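Local coordinates for protein GH127 beta-L-arabinofuranoside (Geobacillus stearothermophilus, PDB 4QK0) that probably hydrolyses beta-L-arabinofuranosides, releasing L-arabinose units as a glycoside hydrolase of family GH127, at residues L198-L201 with Y202-T205; G159-R162 with F163-I166; G245-R248 with Y249-A252; H253-V256 with R257-K260. All coordinates share one frame; numbering follows the deposited sequence.

Interaction 1 (L198-L201 with Y202-T205); sequences LLKL and YEVT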
loop_
_atom_site.group_PDB
_atom_site.type_symbol
_atom_site.label_atom_id
_atom_site.label_comp_id
_atom_site.label_asym_id
_atom_site.label_seq_id
_atom_site.Cartn_x
_atom_site.Cartn_y
_atom_site.Cartn_z
ATOM N N LEU A 198 10.310 -35.847 -0.170
ATOM C CA LEU A 198 11.132 -36.955 -0.663
ATOM C C LEU A 198 12.412 -37.161 0.126
ATOM O O LEU A 198 12.793 -38.295 0.355
ATOM C CB LEU A 198 11.459 -36.774 -2.151
ATOM C CG LEU A 198 10.290 -37.038 -3.071
ATOM C CD1 LEU A 198 10.587 -36.647 -4.510
ATOM C CD2 LEU A 198 9.861 -38.507 -3.013
ATOM N N LEU A 199 13.050 -36.109 0.604
ATOM C CA LEU A 199 14.211 -36.294 1.488
ATOM C C LEU A 199 13.825 -37.019 2.745
ATOM O O LEU A 199 14.576 -37.820 3.256
ATOM C CB LEU A 199 14.876 -34.972 1.899
ATOM C CG LEU A 199 15.398 -34.071 0.806
ATOM C CD1 LEU A 199 16.158 -32.873 1.389
ATOM C CD2 LEU A 199 16.331 -34.865 -0.092
ATOM N N LYS A 200 12.687 -36.671 3.318
ATOM C CA LYS A 200 12.290 -37.318 4.552
ATOM C C LYS A 200 11.999 -38.780 4.287
ATOM O O LYS A 200 12.266 -39.643 5.113
ATOM C CB LYS A 200 11.091 -36.572 5.166
ATOM C CG LYS A 200 11.483 -35.481 6.195
ATOM C CD LYS A 200 10.653 -34.196 6.137
ATOM C CE LYS A 200 10.262 -33.612 7.508
ATOM N NZ LYS A 200 8.764 -33.666 7.779
ATOM N N LEU A 201 11.379 -39.059 3.159
ATOM C CA LEU A 201 11.012 -40.397 2.833
ATOM C C LEU A 201 12.313 -41.241 2.633
ATOM O O LEU A 201 12.378 -42.416 3.025
ATOM C CB LEU A 201 10.207 -40.432 1.548
ATOM C CG LEU A 201 9.622 -41.780 1.140
ATOM C CD1 LEU A 201 8.672 -42.324 2.182
ATOM C CD2 LEU A 201 8.914 -41.661 -0.202
ATOM N N TYR A 202 13.317 -40.628 2.007
ATOM C CA TYR A 202 14.626 -41.234 1.877
ATOM C C TYR A 202 15.250 -41.551 3.242
ATOM O O TYR A 202 15.752 -42.639 3.432
ATOM C CB TYR A 202 15.551 -40.358 1.060
ATOM C CG TYR A 202 16.976 -40.800 1.159
ATOM C CD1 TYR A 202 17.419 -41.973 0.506
ATOM C CD2 TYR A 202 17.880 -40.089 1.914
ATOM C CE1 TYR A 202 18.739 -42.400 0.604
ATOM C CE2 TYR A 202 19.203 -40.514 2.033
ATOM C CZ TYR A 202 19.626 -41.666 1.387
ATOM O OH TYR A 202 20.935 -42.049 1.520
ATOM N N GLU A 203 15.154 -40.626 4.184
ATOM C CA GLU A 203 15.781 -40.796 5.484
ATOM C C GLU A 203 15.177 -41.946 6.204
ATOM O O GLU A 203 15.833 -42.600 6.971
ATOM C CB GLU A 203 15.609 -39.582 6.367
ATOM C CG GLU A 203 16.521 -38.429 6.026
ATOM C CD GLU A 203 16.018 -37.048 6.494
ATOM O OE1 GLU A 203 14.923 -36.883 7.100
ATOM O OE2 GLU A 203 16.760 -36.095 6.227
ATOM N N VAL A 204 13.905 -42.218 5.977
ATOM C CA VAL A 204 13.271 -43.267 6.741
ATOM C C VAL A 204 13.324 -44.582 6.013
ATOM O O VAL A 204 13.160 -45.590 6.638
ATOM C CB VAL A 204 11.822 -42.861 7.166
ATOM C CG1 VAL A 204 10.800 -43.205 6.114
ATOM C CG2 VAL A 204 11.462 -43.498 8.473
ATOM N N THR A 205 13.490 -44.591 4.703
ATOM C CA THR A 205 13.492 -45.836 3.958
ATOM C C THR A 205 14.864 -46.290 3.456
ATOM O O THR A 205 15.016 -47.431 3.089
ATOM C CB THR A 205 12.631 -45.750 2.677
ATOM O OG1 THR A 205 13.147 -44.747 1.814
ATOM C CG2 THR A 205 11.181 -45.488 2.978
#
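T205 holds OG1 between its backbone N and its carbonyl carbon (chi1 61°), which turns the hydroxyl back onto the carbonyl of L201. OG1 donates to L201 O at 2.7 Å. The backbone N of T205 bonds the same oxygen at 3.0 Å from the opposite face of the carbonyl plane. One oxygen thus takes two donors from one residue. This is the last turn of helix 194-205, a helix of the GH127 catalytic domain. T205 OG1 is also bonded to N207 N just beyond the helix, so the hydroxyl joins the last turn to the chain leaving it. Upstream the regular helical bonds run on, with Y202 N 2.9 Å from L198 O. L201 CD1 meets the methyl CG2 of T205 obliquely at 4.1 Å, and L201 is buried against helices 140-158 and 162-177. On another side, E203 sends an extended chain back along the helix. Its CG passes 3.4 Å from L199 O, and its OE1 lies 3.8 Å from K200 CG. The charged ends of K200 and E203 do not meet. K200 pairs with E149, and E203 forms salt bridges with K282 and R346. The chemistry is therefore divided: the last turn is closed by both the backbone N and the hydroxyl of T205, while the charges are spent on neighbouring helices.

Interaction 2 (G159-R162 with F163-I166); sequences GKRR and FLDI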
loop_
_atom_site.group_PDB
_atom_site.type_symbol
_atom_site.label_atom_id
_atom_site.label_comp_id
_atom_site.label_asym_id
_atom_site.label_seq_id
_atom_site.Cartn_x
_atom_site.Cartn_y
_atom_site.Cartn_z
ATOM N N GLY A 159 5.207 -46.667 14.776
ATOM C CA GLY A 159 5.747 -47.954 14.246
ATOM C C GLY A 159 4.891 -48.558 13.159
ATOM O O GLY A 159 5.276 -49.518 12.530
ATOM N N LYS A 160 3.718 -47.979 12.900
ATOM C CA LYS A 160 2.824 -48.518 11.873
ATOM C C LYS A 160 3.179 -48.027 10.483
ATOM O O LYS A 160 3.120 -46.844 10.217
ATOM C CB LYS A 160 1.359 -48.169 12.200
ATOM C CG LYS A 160 0.911 -48.725 13.534
ATOM C CD LYS A 160 -0.469 -48.249 13.895
ATOM C CE LYS A 160 -0.868 -48.843 15.227
ATOM N NZ LYS A 160 -2.063 -48.130 15.752
ATOM N N ARG A 161 3.410 -48.977 9.592
ATOM C CA ARG A 161 3.979 -48.786 8.282
ATOM C C ARG A 161 2.966 -48.640 7.168
ATOM O O ARG A 161 3.335 -48.364 6.020
ATOM C CB ARG A 161 4.674 -50.139 7.891
ATOM C CG ARG A 161 6.167 -50.275 7.986
ATOM C CD ARG A 161 6.706 -51.275 6.975
ATOM N NE ARG A 161 8.032 -50.803 6.581
ATOM C CZ ARG A 161 8.274 -49.993 5.553
ATOM N NH1 ARG A 161 7.287 -49.610 4.763
ATOM N NH2 ARG A 161 9.511 -49.574 5.300
ATOM N N ARG A 162 1.727 -48.970 7.450
ATOM C CA ARG A 162 0.697 -48.958 6.425
ATOM C C ARG A 162 0.695 -47.649 5.576
ATOM O O ARG A 162 0.690 -47.683 4.347
ATOM C CB ARG A 162 -0.652 -49.165 7.121
ATOM C CG ARG A 162 -1.841 -49.168 6.209
ATOM C CD ARG A 162 -1.986 -50.466 5.451
ATOM N NE ARG A 162 -3.198 -50.318 4.645
ATOM C CZ ARG A 162 -3.258 -50.273 3.310
ATOM N NH1 ARG A 162 -2.184 -50.419 2.554
ATOM N NH2 ARG A 162 -4.434 -50.094 2.726
ATOM N N PHE A 163 0.747 -46.504 6.248
ATOM C CA PHE A 163 0.624 -45.208 5.551
ATOM C C PHE A 163 1.906 -45.024 4.745
ATOM O O PHE A 163 1.891 -44.677 3.568
ATOM C CB PHE A 163 0.380 -44.109 6.593
ATOM C CG PHE A 163 -0.003 -42.730 6.026
ATOM C CD1 PHE A 163 -0.292 -42.513 4.677
ATOM C CD2 PHE A 163 -0.105 -41.636 6.913
ATOM C CE1 PHE A 163 -0.650 -41.235 4.229
ATOM C CE2 PHE A 163 -0.446 -40.386 6.461
ATOM C CZ PHE A 163 -0.729 -40.177 5.116
ATOM N N LEU A 164 3.022 -45.337 5.374
ATOM C CA LEU A 164 4.300 -45.322 4.661
ATOM C C LEU A 164 4.327 -46.186 3.398
ATOM O O LEU A 164 4.826 -45.741 2.363
ATOM C CB LEU A 164 5.425 -45.758 5.596
ATOM C CG LEU A 164 6.846 -45.586 5.046
ATOM C CD1 LEU A 164 7.092 -44.112 4.818
ATOM C CD2 LEU A 164 7.855 -46.147 6.023
ATOM N N ASP A 165 3.721 -47.383 3.468
ATOM C CA ASP A 165 3.647 -48.262 2.306
ATOM C C ASP A 165 2.838 -47.670 1.183
ATOM O O ASP A 165 3.228 -47.709 0.039
ATOM C CB ASP A 165 3.082 -49.636 2.709
ATOM C CG ASP A 165 4.090 -50.469 3.533
ATOM O OD1 ASP A 165 5.307 -50.290 3.337
ATOM O OD2 ASP A 165 3.672 -51.282 4.391
ATOM N N ILE A 166 1.685 -47.133 1.523
ATOM C CA ILE A 166 0.829 -46.441 0.557
ATOM C C ILE A 166 1.608 -45.313 -0.131
ATOM O O ILE A 166 1.580 -45.210 -1.360
ATOM C CB ILE A 166 -0.402 -45.866 1.310
ATOM C CG1 ILE A 166 -1.327 -47.023 1.741
ATOM C CG2 ILE A 166 -1.136 -44.827 0.475
ATOM C CD1 ILE A 166 -2.350 -46.635 2.822
HETATM O O HOH W 1 3.163 -44.828 8.042
HETATM O O HOH W 2 0.338 -46.453 8.786
#
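The R161 guanidinium has L164 CD2 over one face and D165 OD1 at its edge. The R162 guanidinium has I166 CD1 3.7 Å above its plane, over the centre. Both arginines sit where a helical hairpin of the catalytic domain turns from helix 140-158 into helix 162-177, consistent with the (alpha/alpha)6 barrel of this family. R161 reaches D165 one turn ahead in a salt bridge, NH1 to OD1 at a short 2.5 Å. The carboxylate oxygen comes in at the guanidinium edge, with the two planes only 12° apart. D165 CG is anti to its carbonyl carbon (chi1 -72°), which swings the carboxylate back toward the start of the helix. The backbone joins the same pair, with D165 N 2.8 Å from R161 O. With an alanine in place of D165, R161 would probably lose its carboxylate mate and its guanidinium would be free to turn. R162 NE forms a salt bridge with E107. F163 and L164 are buried, L164 against helix 194-205. The backbone N-H groups of F163 and L164 are satisfied by water. One water accepts from L164 N at 2.7 Å and donates to K160 O. The other accepts from F163 N at 2.6 Å and donates to the same K160 oxygen.

Interaction 3 (G245-R248 with Y249-A252); sequences GGYR and YHQA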
loop_
_atom_site.group_PDB
_atom_site.type_symbol
_atom_site.label_atom_id
_atom_site.label_comp_id
_atom_site.label_asym_id
_atom_site.label_seq_id
_atom_site.Cartn_x
_atom_site.Cartn_y
_atom_site.Cartn_z
ATOM N N GLY A 245 5.622 -10.685 -12.323
ATOM C CA GLY A 245 6.943 -11.270 -12.442
ATOM C C GLY A 245 6.965 -12.651 -13.116
ATOM O O GLY A 245 8.011 -13.283 -13.157
ATOM N N GLY A 246 5.826 -13.123 -13.593
ATOM C CA GLY A 246 5.723 -14.399 -14.247
ATOM C C GLY A 246 6.256 -15.524 -13.329
ATOM O O GLY A 246 5.799 -15.671 -12.200
ATOM N N TYR A 247 7.233 -16.272 -13.817
ATOM C CA TYR A 247 7.639 -17.489 -13.143
ATOM C C TYR A 247 8.503 -17.255 -11.966
ATOM O O TYR A 247 8.796 -18.185 -11.223
ATOM C CB TYR A 247 8.307 -18.429 -14.120
ATOM C CG TYR A 247 7.358 -18.965 -15.164
ATOM C CD1 TYR A 247 6.086 -19.403 -14.812
ATOM C CD2 TYR A 247 7.735 -19.006 -16.534
ATOM C CE1 TYR A 247 5.215 -19.892 -15.763
ATOM C CE2 TYR A 247 6.878 -19.528 -17.476
ATOM C CZ TYR A 247 5.612 -19.966 -17.085
ATOM O OH TYR A 247 4.734 -20.458 -18.034
ATOM N N ARG A 248 8.886 -16.014 -11.736
ATOM C CA ARG A 248 9.437 -15.675 -10.414
ATOM C C ARG A 248 8.504 -16.043 -9.286
ATOM O O ARG A 248 8.949 -16.397 -8.197
ATOM C CB ARG A 248 9.724 -14.183 -10.317
ATOM C CG ARG A 248 10.840 -13.755 -11.256
ATOM C CD ARG A 248 10.773 -12.263 -11.521
ATOM N NE ARG A 248 11.036 -11.508 -10.310
ATOM C CZ ARG A 248 12.239 -11.075 -9.930
ATOM N NH1 ARG A 248 13.314 -11.382 -10.655
ATOM N NH2 ARG A 248 12.372 -10.338 -8.803
ATOM N N TYR A 249 7.203 -15.988 -9.535
ATOM C CA TYR A 249 6.248 -16.362 -8.479
ATOM C C TYR A 249 6.540 -17.751 -7.918
ATOM O O TYR A 249 6.522 -17.958 -6.698
ATOM C CB TYR A 249 4.855 -16.378 -9.049
ATOM C CG TYR A 249 3.763 -16.790 -8.083
ATOM C CD1 TYR A 249 3.284 -15.907 -7.132
ATOM C CD2 TYR A 249 3.139 -18.032 -8.198
ATOM C CE1 TYR A 249 2.258 -16.252 -6.265
ATOM C CE2 TYR A 249 2.063 -18.396 -7.359
ATOM C CZ TYR A 249 1.641 -17.504 -6.396
ATOM O OH TYR A 249 0.648 -17.813 -5.554
ATOM N N HIS A 250 6.833 -18.676 -8.831
ATOM C CA HIS A 250 7.150 -20.088 -8.479
ATOM C C HIS A 250 8.673 -20.373 -8.349
ATOM O O HIS A 250 9.065 -21.520 -8.201
ATOM C CB HIS A 250 6.663 -21.033 -9.566
ATOM C CG HIS A 250 5.297 -20.750 -10.057
ATOM N ND1 HIS A 250 5.048 -19.891 -11.112
ATOM C CD2 HIS A 250 4.093 -21.231 -9.671
ATOM C CE1 HIS A 250 3.744 -19.831 -11.333
ATOM N NE2 HIS A 250 3.151 -20.672 -10.512
ATOM N N GLN A 251 9.502 -19.333 -8.411
ATOM C CA GLN A 251 10.958 -19.476 -8.413
ATOM C C GLN A 251 11.424 -20.490 -9.484
ATOM O O GLN A 251 12.345 -21.260 -9.255
ATOM C CB GLN A 251 11.492 -19.865 -7.021
ATOM C CG GLN A 251 11.115 -18.870 -5.920
ATOM C CD GLN A 251 9.725 -19.097 -5.317
ATOM O OE1 GLN A 251 9.188 -20.211 -5.366
ATOM N NE2 GLN A 251 9.146 -18.047 -4.749
ATOM N N ALA A 252 10.774 -20.424 -10.634
ATOM C CA ALA A 252 11.049 -21.236 -11.768
ATOM C C ALA A 252 11.487 -20.384 -12.949
ATOM O O ALA A 252 11.338 -20.798 -14.095
ATOM C CB ALA A 252 9.825 -22.039 -12.135
#
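Y247 and A252 close a Schellman motif: A252 N bonds Y247 O at 3.0 Å, Q251 N bonds R248 O at 3.0 Å, and Q251 has positive phi (51°). The turn lies in the loop between helix 227-234 and strand 264-265 of the catalytic domain. A short 3-10 turn leads into it, with Y249 N 3.0 Å from G246 O. The apolar pair of the motif is present, Y247 CB lying 4.4 Å from A252 CB. The Y247 ring stands beside the H250 imidazole, with H250 ND1 in the plane of the Y247 ring at its edge, 3.9 Å from CD1. Y249 CD2 lies 3.5 Å above the centre of the H250 ring. Y249 CG is anti to its backbone N (chi1 178°), which carries the phenol away from G245-R248. More rings surround the turn, Y226 meeting Y247 edge-to-face and W242 meeting Y249 in the same way. H250 ND1 is buried with no polar partner in the model. Backbone bonds thus close the turn, while Y247 OH, bonded to D229, and the Q251 amide, held by Q192 and the carbonyls of V263 and H265, tie it to its surroundings. The imidazole is probably placed by the rings around it more than by a polar bond through ND1.

Interaction 4 (H253-V256 with R257-K260); sequences HIPV and REQK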
loop_
_atom_site.group_PDB
_atom_site.type_symbol
_atom_site.label_atom_id
_atom_site.label_comp_id
_atom_site.label_asym_id
_atom_site.label_seq_id
_atom_site.Cartn_x
_atom_site.Cartn_y
_atom_site.Cartn_z
ATOM N N HIS A 253 12.062 -19.207 -12.680
ATOM C CA HIS A 253 12.490 -18.250 -13.721
ATOM C C HIS A 253 13.887 -18.599 -14.264
ATOM O O HIS A 253 14.172 -18.408 -15.445
ATOM C CB HIS A 253 12.463 -16.806 -13.204
ATOM C CG HIS A 253 13.187 -16.612 -11.914
ATOM N ND1 HIS A 253 12.882 -17.331 -10.780
ATOM C CD2 HIS A 253 14.148 -15.724 -11.547
ATOM C CE1 HIS A 253 13.667 -16.941 -9.786
ATOM N NE2 HIS A 253 14.449 -15.971 -10.230
ATOM N N ILE A 254 14.729 -19.138 -13.401
ATOM C CA ILE A 254 16.083 -19.559 -13.737
ATOM C C ILE A 254 16.474 -20.694 -12.796
ATOM O O ILE A 254 15.861 -20.877 -11.770
ATOM C CB ILE A 254 17.116 -18.411 -13.537
ATOM C CG1 ILE A 254 17.156 -17.966 -12.061
ATOM C CG2 ILE A 254 16.821 -17.247 -14.453
ATOM C CD1 ILE A 254 17.936 -16.674 -11.815
ATOM N N PRO A 255 17.541 -21.422 -13.121
ATOM C CA PRO A 255 17.876 -22.537 -12.293
ATOM C C PRO A 255 18.250 -22.118 -10.891
ATOM O O PRO A 255 18.761 -21.023 -10.688
ATOM C CB PRO A 255 19.053 -23.197 -13.056
ATOM C CG PRO A 255 18.819 -22.836 -14.506
ATOM C CD PRO A 255 18.284 -21.419 -14.404
ATOM N N VAL A 256 18.044 -23.012 -9.931
ATOM C CA VAL A 256 18.146 -22.610 -8.545
ATOM C C VAL A 256 19.530 -22.097 -8.161
ATOM O O VAL A 256 19.609 -21.154 -7.387
ATOM C CB VAL A 256 17.725 -23.682 -7.556
ATOM C CG1 VAL A 256 16.280 -24.078 -7.832
ATOM C CG2 VAL A 256 18.642 -24.889 -7.620
ATOM N N ARG A 257 20.594 -22.658 -8.752
ATOM C CA ARG A 257 21.944 -22.212 -8.450
ATOM C C ARG A 257 22.226 -20.808 -8.984
ATOM O O ARG A 257 23.128 -20.165 -8.507
ATOM C CB ARG A 257 23.024 -23.208 -8.948
ATOM C CG ARG A 257 23.001 -24.559 -8.247
ATOM C CD ARG A 257 23.768 -25.626 -9.009
ATOM N NE ARG A 257 23.673 -26.959 -8.396
ATOM C CZ ARG A 257 22.657 -27.779 -8.563
ATOM N NH1 ARG A 257 21.582 -27.391 -9.254
ATOM N NH2 ARG A 257 22.657 -28.981 -7.990
ATOM N N GLU A 258 21.445 -20.312 -9.921
ATOM C CA GLU A 258 21.635 -18.938 -10.367
ATOM C C GLU A 258 20.743 -17.926 -9.608
ATOM O O GLU A 258 20.819 -16.735 -9.867
ATOM C CB GLU A 258 21.323 -18.851 -11.846
ATOM C CG GLU A 258 22.269 -19.722 -12.639
ATOM C CD GLU A 258 21.853 -19.915 -14.097
ATOM O OE1 GLU A 258 22.108 -21.035 -14.590
ATOM O OE2 GLU A 258 21.286 -18.997 -14.758
ATOM N N GLN A 259 19.886 -18.407 -8.706
ATOM C CA GLN A 259 19.042 -17.534 -7.871
ATOM C C GLN A 259 19.860 -16.985 -6.711
ATOM O O GLN A 259 20.264 -17.714 -5.783
ATOM C CB GLN A 259 17.770 -18.278 -7.393
ATOM C CG GLN A 259 16.866 -18.608 -8.548
ATOM C CD GLN A 259 15.567 -19.278 -8.135
ATOM O OE1 GLN A 259 15.027 -19.031 -7.035
ATOM N NE2 GLN A 259 15.066 -20.165 -9.000
ATOM N N LYS A 260 20.117 -15.684 -6.775
ATOM C CA LYS A 260 20.881 -15.007 -5.750
ATOM C C LYS A 260 20.056 -14.107 -4.843
ATOM O O LYS A 260 20.570 -13.649 -3.814
ATOM C CB LYS A 260 21.987 -14.189 -6.412
ATOM C CG LYS A 260 22.987 -15.067 -7.153
ATOM C CD LYS A 260 24.162 -14.268 -7.697
ATOM C CE LYS A 260 24.900 -15.043 -8.783
ATOM N NZ LYS A 260 25.107 -16.472 -8.401
#
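The Q259 amide meets the H253 ring obliquely at CE1, with Q259 CD 3.4 Å from H253 CE1 and the planes 42° apart. Its NE2 donates to I254 O at 3.0 Å, nearly in the amide plane and fairly straight (161°). NE2 is also bonded to Q251 O, so it links two carbonyls of the loop. Q259 CG is anti to its carbonyl carbon (chi1 -66°) and the chain beyond is extended, which carries the amide back to I254. On the way, CG packs on I254 CG1 at 3.6 Å. A leucine in its place would probably leave I254 O and Q251 O without this donor and the loop less firmly closed. The backbone between is a short 3-10 turn, with E258 N 2.9 Å from P255 O and Q259 N 3.1 Å from V256 O. E258 runs alongside the proline ring, OE1 3.8 Å from P255 CG. V256 is buried among helices 208-220, 266-283 and 286-302. R257 points away to salt bridges with D285 and D219. In this loop before strand 264-265, the Q259 amide adds a side-chain bond to the backbone bonds that close the turn, while the arginine ties it to its surroundings by charge.

Interaction 2 comes first along the chain and turns helix 140-158 into helix 162-177. Interaction 1 follows, at the end of helix 194-205. Helices 162-177 and 194-205 pack together, L164 CD1 lying 3.6 Å from L201 CD1. Interactions 3 and 4 close successive turns of the long loop between helix 227-234 and strand 264-265, interaction 4 starting where interaction 3 ends. R248 packs on H253 across that junction, and Q259 reaches back to Q251. All four are local and in series, so none nests or crosses. The two pairs are separate: interactions 1 and 4 are about 12 Å apart at their nearest atoms. All four belong to the GH127 catalytic domain.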